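Local coordinates for 3-oxoacyl-(Acyl-carrier protein) synthase (Burkholderia xenovorans, PDB 4EFI) that probably acts as a 3-oxoacyl-(acyl-carrier-protein) synthase of the KAS III type, an acyltransferase of the thiolase superfamily, at residues V49-A60 with T169-G177; S263-A272 with T322-F330. All coordinates share one frame; numbering follows the deposited sequence.

In the fold
From the N terminus, helix 42-52 and the short strand 56-58 come first, and contact 1 brings them against residues 169-177, closing a loop of 108 residues. That loop carries strands 90-94, 120-124 and 149-156 of the six-stranded mixed sheet, which the chain re-enters after contact 1. Contact 2 closes later and over a shorter span: 49 intervening residues, largely helical, join strand 266-269 to its parallel neighbour 323-331 at the border of the other mixed sheet. The contacts follow in series, neither nesting nor crossing, with centres about 21 Å apart. They meet where Leu172 CD1 packs 3.4 Å from Ala272 O. Helices between and outside the two sheets are consistent with the layered thiolase fold.

Contact 1 (V49-A60 with T169-G177); sequences VKMIGVNRRRWA and TSLLFGDAG
Arg57 reaches the carbonyl of Leu171 through NH1, with NH1 to O at 2.8 Å and O nearly in the guanidinium plane. Its chain gets there by folding: CG sits between the backbone N and the carbonyl carbon (chi1 79°), and further bends follow at chi2 and chi3. NE donates to a water that in turn donates to Ser170 O and Phe173 O. NH1 also bonds Asn33 OD1 and NH2 bonds Val31 O, so bonds at all three nitrogens fix the group's rotation. Trp59 meets the same turn edge-on, NE1 donating to Phe173 O at 3.0 Å, with that oxygen in the indole plane. Asp175 N bonds Arg58 O at 2.8 Å, and Asp175 OD2 accepts Ala60 N (2.9 Å) on its anti lone pair while also bonding Ser159 OG. At the helical end the contact turns apolar: Ile52 CD1 lies 4.0 Å from Leu171 CB, and the Val49 and Leu171 side chains cross at about a right angle, with Val49 CG1, in the conformer given, 4.2 Å from Leu171 CD1. Three carbonyls of the 170-173 turn are thus satisfied, which implies that Arg57 and Trp59, with one water, probably hold its shape.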
loop_
_atom_site.group_PDB
_atom_site.type_symbol
_atom_site.label_atom_id
_atom_site.label_comp_id
_atom_site.label_asym_id
_atom_site.label_seq_id
_atom_site.Cartn_x
_atom_site.Cartn_y
_atom_site.Cartn_z
ATOM N N VAL A 49 -3.337 -10.576 18.847
ATOM C CA VAL A 49 -3.753 -9.236 18.467
ATOM C C VAL A 49 -2.982 -8.179 19.253
ATOM O O VAL A 49 -2.780 -7.073 18.736
ATOM C CB VAL A 49 -5.289 -9.021 18.525
ATOM C CG1 VAL A 49 -6.007 -10.041 17.633
ATOM C CG2 VAL A 49 -5.789 -9.080 19.954
ATOM N N LYS A 50 -2.509 -8.507 20.455
ATOM C CA LYS A 50 -1.619 -7.599 21.175
ATOM C C LYS A 50 -0.377 -7.316 20.334
ATOM O O LYS A 50 0.004 -6.164 20.166
ATOM C CB LYS A 50 -1.195 -8.184 22.526
ATOM C CG LYS A 50 -0.185 -7.345 23.297
ATOM C CD LYS A 50 -0.794 -6.021 23.739
ATOM C CE LYS A 50 0.224 -5.151 24.455
ATOM N NZ LYS A 50 -0.405 -3.920 25.056
ATOM N N MET A 51 0.248 -8.377 19.824
ATOM C CA MET A 51 1.472 -8.241 19.013
ATOM C C MET A 51 1.223 -7.552 17.678
ATOM O O MET A 51 1.994 -6.696 17.249
ATOM C CB MET A 51 2.061 -9.618 18.735
ATOM N N ILE A 52 0.136 -7.899 17.004
ATOM C CA ILE A 52 -0.064 -7.352 15.674
ATOM C C ILE A 52 -0.725 -5.984 15.747
ATOM O O ILE A 52 -0.574 -5.185 14.823
ATOM C CB ILE A 52 -0.753 -8.353 14.709
ATOM C CG1 ILE A 52 -2.148 -8.714 15.159
ATOM C CG2 ILE A 52 0.084 -9.618 14.565
ATOM C CD1 ILE A 52 -2.856 -9.631 14.142
ATOM N N GLY A 53 -1.446 -5.688 16.842
ATOM C CA GLY A 53 -1.985 -4.356 17.065
ATOM C C GLY A 53 -3.365 -4.065 16.471
ATOM O O GLY A 53 -3.786 -2.916 16.422
ATOM N N VAL A 54 -4.066 -5.113 16.013
ATOM C CA VAL A 54 -5.340 -5.010 15.235
ATOM C C VAL A 54 -6.636 -5.286 16.047
ATOM O O VAL A 54 -6.866 -6.459 16.431
ATOM C CB VAL A 54 -5.350 -6.022 14.035
ATOM C CG1 VAL A 54 -6.558 -5.794 13.125
ATOM C CG2 VAL A 54 -4.069 -5.942 13.204
ATOM N N ASN A 55 -7.454 -4.239 16.306
ATOM C CA ASN A 55 -8.711 -4.347 17.069
ATOM C C ASN A 55 -9.907 -4.614 16.159
ATOM O O ASN A 55 -10.843 -5.334 16.512
ATOM C CB ASN A 55 -8.983 -3.063 17.858
ATOM C CG ASN A 55 -7.893 -2.751 18.880
ATOM O OD1 ASN A 55 -7.623 -3.553 19.762
ATOM N ND2 ASN A 55 -7.252 -1.593 18.733
ATOM N N ARG A 56 -9.871 -3.979 15.002
ATOM C CA ARG A 56 -10.929 -4.037 13.996
ATOM C C ARG A 56 -10.286 -4.031 12.624
ATOM O O ARG A 56 -9.163 -3.568 12.472
ATOM C CB ARG A 56 -11.832 -2.791 14.132
ATOM C CG ARG A 56 -12.835 -2.860 15.267
ATOM C CD ARG A 56 -13.431 -1.488 15.657
ATOM N NE ARG A 56 -12.425 -0.655 16.289
ATOM C CZ ARG A 56 -12.025 -0.780 17.551
ATOM N NH1 ARG A 56 -12.561 -1.694 18.348
ATOM N NH2 ARG A 56 -11.085 0.023 18.018
ATOM N N ARG A 57 -11.016 -4.497 11.620
ATOM C CA ARG A 57 -10.617 -4.354 10.228
ATOM C C ARG A 57 -11.867 -4.368 9.353
ATOM O O ARG A 57 -12.952 -4.733 9.818
ATOM C CB ARG A 57 -9.622 -5.452 9.802
ATOM C CG ARG A 57 -10.205 -6.812 9.480
ATOM C CD ARG A 57 -10.626 -7.570 10.706
ATOM N NE ARG A 57 -9.504 -8.095 11.491
ATOM C CZ ARG A 57 -9.457 -8.178 12.813
ATOM N NH1 ARG A 57 -8.411 -8.741 13.405
ATOM N NH2 ARG A 57 -10.446 -7.714 13.563
ATOM N N ARG A 58 -11.729 -3.917 8.114
ATOM C CA ARG A 58 -12.851 -3.941 7.172
ATOM C C ARG A 58 -12.683 -5.037 6.144
ATOM O O ARG A 58 -11.581 -5.198 5.600
ATOM C CB ARG A 58 -12.966 -2.600 6.450
ATOM C CG ARG A 58 -13.009 -1.396 7.363
ATOM C CD ARG A 58 -14.166 -1.454 8.333
ATOM N NE ARG A 58 -14.324 -0.205 9.101
ATOM C CZ ARG A 58 -15.092 0.832 8.756
ATOM N NH1 ARG A 58 -15.819 0.809 7.656
ATOM N NH2 ARG A 58 -15.140 1.911 9.531
ATOM N N TRP A 59 -13.733 -5.807 5.887
ATOM C CA TRP A 59 -13.687 -6.880 4.900
ATOM C C TRP A 59 -14.712 -6.660 3.794
ATOM O O TRP A 59 -15.896 -6.452 4.058
ATOM C CB TRP A 59 -13.941 -8.238 5.533
ATOM C CG TRP A 59 -12.771 -8.857 6.251
ATOM C CD1 TRP A 59 -11.490 -8.374 6.334
ATOM C CD2 TRP A 59 -12.795 -10.087 6.965
ATOM N NE1 TRP A 59 -10.722 -9.261 7.071
ATOM C CE2 TRP A 59 -11.501 -10.311 7.460
ATOM C CE3 TRP A 59 -13.792 -11.027 7.218
ATOM C CZ2 TRP A 59 -11.175 -11.443 8.214
ATOM C CZ3 TRP A 59 -13.471 -12.160 7.970
ATOM C CH2 TRP A 59 -12.168 -12.349 8.453
ATOM N N ALA A 60 -14.243 -6.724 2.554
ATOM C CA ALA A 60 -15.094 -6.617 1.376
ATOM C C ALA A 60 -16.050 -7.784 1.277
ATOM O O ALA A 60 -15.684 -8.929 1.542
ATOM C CB ALA A 60 -14.210 -6.587 0.140
ATOM N N THR A 169 -2.722 -15.220 9.543
ATOM C CA THR A 169 -3.168 -14.404 8.434
ATOM C C THR A 169 -4.612 -13.935 8.633
ATOM O O THR A 169 -4.948 -12.822 8.258
ATOM C CB THR A 169 -2.988 -15.115 7.056
ATOM O OG1 THR A 169 -3.699 -16.360 7.017
ATOM C CG2 THR A 169 -1.513 -15.363 6.773
ATOM N N SER A 170 -5.447 -14.783 9.239
ATOM C CA SER A 170 -6.859 -14.440 9.435
ATOM C C SER A 170 -7.055 -13.202 10.280
ATOM O O SER A 170 -7.951 -12.396 10.019
ATOM C CB SER A 170 -7.607 -15.597 10.090
ATOM O OG SER A 170 -7.867 -16.617 9.155
ATOM N N LEU A 171 -6.243 -13.036 11.317
ATOM C CA LEU A 171 -6.403 -11.911 12.224
ATOM C C LEU A 171 -5.719 -10.639 11.728
ATOM O O LEU A 171 -5.946 -9.556 12.269
ATOM C CB LEU A 171 -5.804 -12.288 13.587
ATOM C CG LEU A 171 -6.540 -13.319 14.446
ATOM C CD1 LEU A 171 -5.682 -13.701 15.635
ATOM C CD2 LEU A 171 -7.869 -12.794 14.941
ATOM N N LEU A 172 -4.878 -10.758 10.711
ATOM C CA LEU A 172 -3.997 -9.681 10.308
ATOM C C LEU A 172 -4.537 -8.734 9.243
ATOM O O LEU A 172 -4.394 -7.527 9.344
ATOM C CB LEU A 172 -2.686 -10.288 9.807
ATOM C CG LEU A 172 -1.638 -9.286 9.333
ATOM C CD1 LEU A 172 -1.230 -8.329 10.416
ATOM C CD2 LEU A 172 -0.426 -10.057 8.823
ATOM N N PHE A 173 -5.153 -9.289 8.211
ATOM C CA PHE A 173 -5.440 -8.513 7.004
ATOM C C PHE A 173 -6.826 -7.888 6.961
ATOM O O PHE A 173 -7.840 -8.513 7.323
ATOM C CB PHE A 173 -5.229 -9.369 5.750
ATOM C CG PHE A 173 -3.790 -9.729 5.510
ATOM C CD1 PHE A 173 -2.901 -8.782 5.028
ATOM C CD2 PHE A 173 -3.316 -11.000 5.786
ATOM C CE1 PHE A 173 -1.552 -9.121 4.810
ATOM C CE2 PHE A 173 -1.988 -11.330 5.578
ATOM C CZ PHE A 173 -1.117 -10.397 5.101
ATOM N N GLY A 174 -6.853 -6.659 6.467
ATOM C CA GLY A 174 -8.075 -5.948 6.151
ATOM C C GLY A 174 -8.025 -5.485 4.705
ATOM O O GLY A 174 -6.995 -5.635 4.033
ATOM N N ASP A 175 -9.122 -4.896 4.244
ATOM C CA ASP A 175 -9.272 -4.489 2.853
ATOM C C ASP A 175 -9.418 -2.973 2.717
ATOM O O ASP A 175 -10.050 -2.327 3.549
ATOM C CB ASP A 175 -10.501 -5.163 2.242
ATOM C CG ASP A 175 -10.393 -6.673 2.226
ATOM O OD1 ASP A 175 -9.264 -7.196 2.276
ATOM O OD2 ASP A 175 -11.443 -7.337 2.150
ATOM N N ALA A 176 -8.787 -2.408 1.693
ATOM C CA ALA A 176 -8.962 -1.002 1.358
ATOM C C ALA A 176 -8.596 -0.740 -0.097
ATOM O O ALA A 176 -7.799 -1.467 -0.680
ATOM C CB ALA A 176 -8.117 -0.136 2.276
ATOM N N GLY A 177 -9.152 0.325 -0.661
ATOM C CA GLY A 177 -8.782 0.793 -1.983
ATOM C C GLY A 177 -8.555 2.292 -1.934
ATOM O O GLY A 177 -9.196 2.982 -1.150
HETATM O O HOH W 1 -8.163 -9.687 9.812
HETATM O O HOH W 2 -9.622 -2.536 6.679
#

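Contact 2 (S263-A272 with T322-F330); sequences SYDAFLFHQA and TLQLGMFGF
Ala266 pairs with Leu325 and Phe269 with Phe328 where strands 266-269 and 323-330 run parallel, their axes 4.6 Å apart and inclined by 18°, and the backbone bonds alternate between them. Gly326 N donates to Ala266 O, Leu268 N to Gly326 O (2.8 Å, almost straight at 178°), Phe328 N to Leu268 O and His270 N to Phe328 O. Before the strand, Asp265 grips Gln324 twice: its N donates to Gln324 O, and OD2 receives Gln324 N at 2.9 Å on the anti lone pair. Asp265 OD1 is engaged by Arg317, and a water links OD2 with Thr322 O.

Aromatic contacts line the face bearing Phe267, Phe269 and Phe328. In the conformer given, Gln324 swings CG anti to its backbone N (chi1 179°), laying it over the Tyr264 ring 3.8 Å from the centroid, a CH-pi contact. Gly326 N and Leu325 C come to the edge of that ring. Phe328 CD2 lies over one face of Phe269, and Phe330 CE1 meets the rim of Phe269, 3.9 Å from Phe269 CD2. At the C-terminal end, His270 directs its edge toward the face of Phe330, centroids 5.4 Å apart.

Aliphatic packing occupies the other face, where Ala266 CB touches Leu325 CD2 at 3.8 Å and Leu268 CD1 touches both Leu325 CD1 and Met327 CG. Helix 305-313 packs on Leu268 and Met327 here.

His270 ND1 bonds Ser305 OG, and the His270 side chain also touches Cys128 and Asn300. Such a Cys-His-Asn grouping is consistent with the catalytic triad of KAS III enzymes. The chemistry thus implies that a regular parallel ladder, with Phe330 beside its last rung, sets the position of a histidine probably used in catalysis.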
loop_
_atom_site.group_PDB
_atom_site.type_symbol
_atom_site.label_atom_id
_atom_site.label_comp_id
_atom_site.label_asym_id
_atom_site.label_seq_id
_atom_site.Cartn_x
_atom_site.Cartn_y
_atom_site.Cartn_z
ATOM N N SER A 263 13.401 16.942 10.953
ATOM C CA SER A 263 12.593 17.882 10.182
ATOM C C SER A 263 11.482 17.201 9.353
ATOM O O SER A 263 10.731 17.874 8.649
ATOM C CB SER A 263 13.472 18.720 9.265
ATOM O OG SER A 263 13.928 17.974 8.158
ATOM N N TYR A 264 11.388 15.875 9.410
ATOM C CA TYR A 264 10.264 15.169 8.796
ATOM C C TYR A 264 9.035 15.276 9.687
ATOM O O TYR A 264 9.134 15.226 10.910
ATOM C CB TYR A 264 10.596 13.698 8.588
ATOM C CG TYR A 264 11.446 13.450 7.356
ATOM C CD1 TYR A 264 12.786 13.788 7.326
ATOM C CD2 TYR A 264 10.895 12.872 6.219
ATOM C CE1 TYR A 264 13.550 13.580 6.210
ATOM C CE2 TYR A 264 11.662 12.658 5.090
ATOM C CZ TYR A 264 12.974 13.004 5.098
ATOM O OH TYR A 264 13.717 12.796 3.960
ATOM N N ASP A 265 7.876 15.407 9.063
ATOM C CA ASP A 265 6.625 15.454 9.789
ATOM C C ASP A 265 6.106 14.062 10.095
ATOM O O ASP A 265 5.420 13.842 11.095
ATOM C CB ASP A 265 5.602 16.286 9.015
ATOM C CG ASP A 265 5.996 17.729 8.962
ATOM O OD1 ASP A 265 6.009 18.366 10.042
ATOM O OD2 ASP A 265 6.391 18.244 7.891
ATOM N N ALA A 266 6.408 13.107 9.232
ATOM C CA ALA A 266 5.998 11.725 9.454
ATOM C C ALA A 266 6.832 10.775 8.615
ATOM O O ALA A 266 7.255 11.108 7.504
ATOM C CB ALA A 266 4.521 11.528 9.143
ATOM N N PHE A 267 7.005 9.572 9.154
ATOM C CA PHE A 267 7.583 8.426 8.468
ATOM C C PHE A 267 6.472 7.392 8.349
ATOM O O PHE A 267 6.033 6.828 9.353
ATOM C CB PHE A 267 8.748 7.858 9.281
ATOM C CG PHE A 267 9.846 8.875 9.551
ATOM C CD1 PHE A 267 10.788 9.195 8.583
ATOM C CD2 PHE A 267 9.908 9.527 10.765
ATOM C CE1 PHE A 267 11.782 10.142 8.849
ATOM C CE2 PHE A 267 10.883 10.458 11.016
ATOM C CZ PHE A 267 11.812 10.770 10.064
ATOM N N LEU A 268 6.017 7.167 7.121
ATOM C CA LEU A 268 4.850 6.338 6.834
ATOM C C LEU A 268 5.305 4.976 6.365
ATOM O O LEU A 268 5.831 4.859 5.252
ATOM C CB LEU A 268 4.032 7.021 5.750
ATOM C CG LEU A 268 3.604 8.444 6.090
ATOM C CD1 LEU A 268 3.115 9.157 4.855
ATOM C CD2 LEU A 268 2.513 8.406 7.148
ATOM N N PHE A 269 5.127 3.963 7.203
ATOM C CA PHE A 269 5.511 2.603 6.876
ATOM C C PHE A 269 4.312 1.784 6.481
ATOM O O PHE A 269 3.224 1.932 7.038
ATOM C CB PHE A 269 6.143 1.914 8.085
ATOM C CG PHE A 269 7.535 2.387 8.403
ATOM C CD1 PHE A 269 7.731 3.554 9.115
ATOM C CD2 PHE A 269 8.645 1.681 7.971
ATOM C CE1 PHE A 269 9.021 4.014 9.408
ATOM C CE2 PHE A 269 9.927 2.129 8.262
ATOM C CZ PHE A 269 10.107 3.300 8.985
ATOM N N HIS A 270 4.526 0.844 5.576
ATOM C CA HIS A 270 3.555 -0.198 5.355
ATOM C C HIS A 270 3.212 -0.807 6.691
ATOM O O HIS A 270 4.111 -1.114 7.495
ATOM C CB HIS A 270 4.120 -1.253 4.422
ATOM C CG HIS A 270 3.357 -2.545 4.451
ATOM N ND1 HIS A 270 2.039 -2.608 4.209
ATOM C CD2 HIS A 270 3.769 -3.843 4.726
ATOM C CE1 HIS A 270 1.628 -3.879 4.313
ATOM N NE2 HIS A 270 2.687 -4.633 4.630
ATOM N N GLN A 271 1.920 -0.984 6.954
ATOM C CA GLN A 271 1.434 -1.398 8.263
ATOM C C GLN A 271 1.467 -2.919 8.393
ATOM O O GLN A 271 0.436 -3.586 8.408
ATOM C CB GLN A 271 0.032 -0.842 8.492
ATOM C CG GLN A 271 -0.009 0.694 8.419
ATOM C CD GLN A 271 0.505 1.338 9.684
ATOM O OE1 GLN A 271 -0.158 1.308 10.723
ATOM N NE2 GLN A 271 1.696 1.940 9.602
ATOM N N ALA A 272 2.669 -3.475 8.457
ATOM C CA ALA A 272 2.842 -4.916 8.383
ATOM C C ALA A 272 2.257 -5.619 9.603
ATOM O O ALA A 272 1.516 -6.602 9.474
ATOM C CB ALA A 272 4.325 -5.260 8.234
ATOM N N THR A 322 2.443 22.236 4.222
ATOM C CA THR A 322 3.302 21.320 3.494
ATOM C C THR A 322 3.990 20.415 4.523
ATOM O O THR A 322 4.577 20.911 5.501
ATOM C CB THR A 322 4.358 22.097 2.704
ATOM O OG1 THR A 322 3.718 23.010 1.804
ATOM C CG2 THR A 322 5.248 21.169 1.942
ATOM N N LEU A 323 3.875 19.114 4.329
ATOM C CA LEU A 323 4.506 18.119 5.186
ATOM C C LEU A 323 5.678 17.501 4.465
ATOM O O LEU A 323 5.600 17.206 3.274
ATOM C CB LEU A 323 3.526 17.008 5.561
ATOM C CG LEU A 323 2.258 17.451 6.308
ATOM C CD1 LEU A 323 1.487 16.222 6.746
ATOM C CD2 LEU A 323 2.573 18.349 7.517
ATOM N N GLN A 324 6.774 17.324 5.185
ATOM C CA GLN A 324 7.919 16.566 4.715
ATOM C C GLN A 324 7.697 15.127 5.117
ATOM O O GLN A 324 7.645 14.796 6.297
ATOM C CB GLN A 324 9.205 17.091 5.348
ATOM C CG GLN A 324 10.467 16.316 4.929
ATOM C CD GLN A 324 10.784 16.481 3.460
ATOM O OE1 GLN A 324 10.346 17.435 2.830
ATOM N NE2 GLN A 324 11.530 15.533 2.900
ATOM N N LEU A 325 7.525 14.264 4.133
ATOM C CA LEU A 325 7.204 12.877 4.399
ATOM C C LEU A 325 8.214 11.887 3.844
ATOM O O LEU A 325 8.749 12.069 2.741
ATOM C CB LEU A 325 5.853 12.544 3.759
ATOM C CG LEU A 325 4.676 13.413 4.238
ATOM C CD1 LEU A 325 3.421 13.077 3.469
ATOM C CD2 LEU A 325 4.453 13.219 5.711
ATOM N N GLY A 326 8.419 10.811 4.603
ATOM C CA GLY A 326 9.116 9.632 4.113
ATOM C C GLY A 326 8.145 8.473 4.103
ATOM O O GLY A 326 7.308 8.365 4.999
ATOM N N MET A 327 8.222 7.629 3.080
ATOM C CA MET A 327 7.285 6.511 2.898
ATOM C C MET A 327 8.102 5.262 2.631
ATOM O O MET A 327 9.036 5.316 1.846
ATOM C CB MET A 327 6.339 6.755 1.723
ATOM C CG MET A 327 5.577 8.045 1.834
ATOM S SD MET A 327 4.476 8.271 0.447
ATOM C CE MET A 327 3.936 9.968 0.674
ATOM N N PHE A 328 7.783 4.161 3.302
ATOM C CA PHE A 328 8.588 2.940 3.209
ATOM C C PHE A 328 7.686 1.737 3.099
ATOM O O PHE A 328 6.955 1.431 4.028
ATOM C CB PHE A 328 9.496 2.822 4.443
ATOM C CG PHE A 328 10.334 4.039 4.667
ATOM C CD1 PHE A 328 11.479 4.251 3.913
ATOM C CD2 PHE A 328 9.927 5.019 5.550
ATOM C CE1 PHE A 328 12.228 5.400 4.069
ATOM C CE2 PHE A 328 10.675 6.179 5.711
ATOM C CZ PHE A 328 11.831 6.356 4.976
ATOM N N GLY A 329 7.751 1.073 1.949
ATOM C CA GLY A 329 6.969 -0.119 1.695
ATOM C C GLY A 329 7.892 -1.303 1.498
ATOM O O GLY A 329 8.979 -1.169 0.946
ATOM N N PHE A 330 7.469 -2.458 1.991
ATOM C CA PHE A 330 8.268 -3.669 1.904
ATOM C C PHE A 330 7.347 -4.879 1.939
ATOM O O PHE A 330 6.259 -4.817 2.501
ATOM C CB PHE A 330 9.226 -3.716 3.093
ATOM C CG PHE A 330 8.592 -3.276 4.377
ATOM C CD1 PHE A 330 8.458 -1.932 4.672
ATOM C CD2 PHE A 330 8.103 -4.207 5.275
ATOM C CE1 PHE A 330 7.861 -1.523 5.847
ATOM C CE2 PHE A 330 7.504 -3.803 6.452
ATOM C CZ PHE A 330 7.384 -2.459 6.737
HETATM O O HOH W 3 5.086 21.258 8.153
#